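Local coordinates for putative HMP/thiamine permease protein YkoE (Bacillus subtilis, PDB 5EDL) that binds thiamine and probably carries it, or related hydroxymethylpyrimidine compounds, across the cell membrane as the S component of an energy-coupling factor transporter, at residues A54-R59 / V165-A170. Residues are numbered along the deposited sequence; the frame is centred on the assembly and turned at random.
Sequences AAYMIR and VSDSLA
The phenol of Y56 donates a hydrogen bond to D167, OH lying 2.6 Å from OD1, a short bond that ties two helices together near their C-terminal ends. OD1 receives it on its syn lone pair, the side facing OD2, and the carboxylate plane is turned 58° from the ring. The other oxygen of D167, OD2, makes a salt bridge with K163 one turn back along its own helix, so both oxygens have a partner, and the lysine probably offsets the charge of the carboxylate.

Y56 presents an edge to the second helix rather than a face. CG stands anti to the backbone N (chi1 179°), which directs the ring at the second helix, and S166 CB comes up in the ring plane, 3.4 Å from CD2. The hydroxyl of S166 is not spent on this contact; it folds back to the carbonyl of G162, and OG merely rests against Y56 CD2 (3.7 Å) and, more distantly, M57 CG (4.0 Å). With a phenylalanine here, D167 OD1 would probably be left without its phenolic donor, and the carboxylate freer to turn about its salt bridge to K163.

Behind the tyrosine the first helix ends. R59 takes positive phi and swings its side chain back so that NE bonds to the carbonyl oxygen of Y56 (2.8 Å).

The two segments run in roughly the same direction, their axes 10.1 Å apart and crossing at -37°. They join the end of helix 49-58, in a predicted transmembrane span, to the end of helix 140-170; L180 of helix 179-192 packs against both Y56 and S166, R59 NH2 ties to the same helix through a salt bridge with E183, and I9 of helix 4-35 meets M57.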
ATOM      1  N   ALA A  54      -4.985   1.861   4.589  1.00 20.80           N
ATOM      2  CA  ALA A  54      -6.394   2.237   4.524  1.00 26.17           C
ATOM      3  C   ALA A  54      -7.310   1.033   4.717  1.00 24.08           C
ATOM      4  O   ALA A  54      -8.295   1.135   5.429  1.00 21.92           O
ATOM      5  CB  ALA A  54      -6.714   2.931   3.209  1.00 21.56           C
ATOM      6  N   ALA A  55      -6.983  -0.095   4.082  1.00 23.76           N
ATOM      7  CA  ALA A  55      -7.831  -1.284   4.179  1.00 27.28           C
ATOM      8  C   ALA A  55      -7.801  -1.861   5.595  1.00 23.16           C
ATOM      9  O   ALA A  55      -8.838  -2.161   6.177  1.00 23.96           O
ATOM     10  CB  ALA A  55      -7.402  -2.345   3.169  1.00 23.49           C
ATOM     11  N   TYR A  56      -6.597  -2.022   6.128  1.00 22.75           N
ATOM     12  CA  TYR A  56      -6.420  -2.598   7.457  1.00 32.40           C
ATOM     13  C   TYR A  56      -7.066  -1.710   8.539  1.00 23.23           C
ATOM     14  O   TYR A  56      -7.655  -2.215   9.496  1.00 24.17           O
ATOM     15  CB  TYR A  56      -4.923  -2.819   7.711  1.00 23.16           C
ATOM     16  CG  TYR A  56      -4.527  -3.405   9.054  1.00 24.16           C
ATOM     17  CD1 TYR A  56      -4.847  -4.710   9.402  1.00 25.67           C
ATOM     18  CD2 TYR A  56      -3.791  -2.654   9.948  1.00 24.00           C
ATOM     19  CE1 TYR A  56      -4.465  -5.239  10.634  1.00 30.41           C
ATOM     20  CE2 TYR A  56      -3.397  -3.165  11.166  1.00 25.28           C
ATOM     21  CZ  TYR A  56      -3.740  -4.450  11.513  1.00 26.78           C
ATOM     22  OH  TYR A  56      -3.323  -4.921  12.721  1.00 28.40           O
ATOM     23  N   MET A  57      -7.001  -0.394   8.359  1.00 23.53           N
ATOM     24  CA  MET A  57      -7.598   0.532   9.324  1.00 23.44           C
ATOM     25  C   MET A  57      -9.115   0.569   9.230  1.00 26.64           C
ATOM     26  O   MET A  57      -9.796   0.521  10.243  1.00 23.43           O
ATOM     27  CB  MET A  57      -7.075   1.959   9.135  1.00 21.57           C
ATOM     28  CG  MET A  57      -5.651   2.211   9.611  1.00 36.14           C
ATOM     29  SD  MET A  57      -5.266   3.982   9.441  1.00 45.46           S
ATOM     30  CE  MET A  57      -6.941   4.643   9.377  1.00 21.33           C
ATOM     31  N   ILE A  58      -9.633   0.669   8.007  1.00 26.21           N
ATOM     32  CA  ILE A  58     -11.036   1.000   7.800  1.00 25.30           C
ATOM     33  C   ILE A  58     -11.885  -0.242   7.551  1.00 24.44           C
ATOM     34  O   ILE A  58     -13.013  -0.335   8.029  1.00 25.28           O
ATOM     35  CB  ILE A  58     -11.193   1.993   6.630  1.00 26.85           C
ATOM     36  CG1 ILE A  58     -10.517   3.318   6.993  1.00 22.30           C
ATOM     37  CG2 ILE A  58     -12.664   2.177   6.277  1.00 23.87           C
ATOM     38  CD1 ILE A  58     -10.417   4.303   5.844  1.00 23.82           C
ATOM     39  N   ARG A  59     -11.320  -1.187   6.802  1.00 26.25           N
ATOM     40  CA  ARG A  59     -11.889  -2.518   6.623  1.00 26.66           C
ATOM     41  C   ARG A  59     -13.238  -2.485   5.905  1.00 29.51           C
ATOM     42  O   ARG A  59     -14.154  -3.214   6.256  1.00 28.70           O
ATOM     43  CB  ARG A  59     -12.005  -3.226   7.987  1.00 28.14           C
ATOM     44  CG  ARG A  59     -10.643  -3.346   8.679  1.00 27.72           C
ATOM     45  CD  ARG A  59     -10.613  -4.268   9.900  1.00 32.85           C
ATOM     46  NE  ARG A  59      -9.235  -4.393  10.366  1.00 28.86           N
ATOM     47  CZ  ARG A  59      -8.830  -5.136  11.383  1.00 30.11           C
ATOM     48  NH1 ARG A  59      -9.699  -5.837  12.095  1.00 31.87           N
ATOM     49  NH2 ARG A  59      -7.542  -5.165  11.697  1.00 29.84           N
ATOM     50  N   VAL A 165       2.833   0.311  10.771  1.00 31.28           N
ATOM     51  CA  VAL A 165       2.469   1.715  10.830  1.00 27.40           C
ATOM     52  C   VAL A 165       1.049   1.899  11.398  1.00 27.43           C
ATOM     53  O   VAL A 165       0.818   2.731  12.276  1.00 28.37           O
ATOM     54  CB  VAL A 165       2.551   2.361   9.437  1.00 30.34           C
ATOM     55  CG1 VAL A 165       1.965   3.775   9.471  1.00 27.37           C
ATOM     56  CG2 VAL A 165       4.009   2.352   8.932  1.00 27.95           C
ATOM     57  N   SER A 166       0.112   1.112  10.878  1.00 26.58           N
ATOM     58  CA  SER A 166      -1.295   1.192  11.269  1.00 27.98           C
ATOM     59  C   SER A 166      -1.475   0.896  12.750  1.00 28.58           C
ATOM     60  O   SER A 166      -2.167   1.632  13.455  1.00 28.38           O
ATOM     61  CB  SER A 166      -2.138   0.219  10.439  1.00 25.89           C
ATOM     62  OG  SER A 166      -2.056   0.526   9.056  1.00 25.18           O
ATOM     63  N   ASP A 167      -0.833  -0.179  13.206  1.00 27.84           N
ATOM     64  CA  ASP A 167      -0.872  -0.577  14.611  1.00 28.97           C
ATOM     65  C   ASP A 167      -0.323   0.535  15.505  1.00 30.06           C
ATOM     66  O   ASP A 167      -0.914   0.855  16.550  1.00 30.99           O
ATOM     67  CB  ASP A 167      -0.078  -1.875  14.839  1.00 29.31           C
ATOM     68  CG  ASP A 167      -0.795  -3.113  14.302  1.00 31.06           C
ATOM     69  OD1 ASP A 167      -1.995  -3.011  13.984  1.00 28.33           O
ATOM     70  OD2 ASP A 167      -0.156  -4.189  14.213  1.00 29.05           O
ATOM     71  N   SER A 168       0.807   1.111  15.091  1.00 30.12           N
ATOM     72  CA  SER A 168       1.418   2.220  15.823  1.00 31.37           C
ATOM     73  C   SER A 168       0.452   3.390  15.962  1.00 31.65           C
ATOM     74  O   SER A 168       0.326   3.967  17.028  1.00 32.91           O
ATOM     75  CB  SER A 168       2.704   2.692  15.133  1.00 31.46           C
ATOM     76  OG  SER A 168       3.699   1.686  15.170  1.00 38.34           O
ATOM     77  N   LEU A 169      -0.233   3.730  14.877  1.00 30.68           N
ATOM     78  CA  LEU A 169      -1.251   4.776  14.924  1.00 31.15           C
ATOM     79  C   LEU A 169      -2.393   4.392  15.870  1.00 31.59           C
ATOM     80  O   LEU A 169      -2.827   5.203  16.687  1.00 32.78           O
ATOM     81  CB  LEU A 169      -1.799   5.060  13.525  1.00 30.22           C
ATOM     82  CG  LEU A 169      -0.882   5.882  12.606  1.00 39.73           C
ATOM     83  CD1 LEU A 169      -1.326   5.787  11.145  1.00 33.83           C
ATOM     84  CD2 LEU A 169      -0.834   7.343  13.067  1.00 38.51           C
ATOM     85  N   ALA A 170      -2.874   3.154  15.752  1.00 33.24           N
ATOM     86  CA  ALA A 170      -3.950   2.665  16.619  1.00 31.39           C
ATOM     87  C   ALA A 170      -3.623   2.849  18.096  1.00 32.81           C
ATOM     88  O   ALA A 170      -4.491   3.207  18.880  1.00 33.75           O
ATOM     89  CB  ALA A 170      -4.247   1.211  16.334  1.00 30.67           C
TER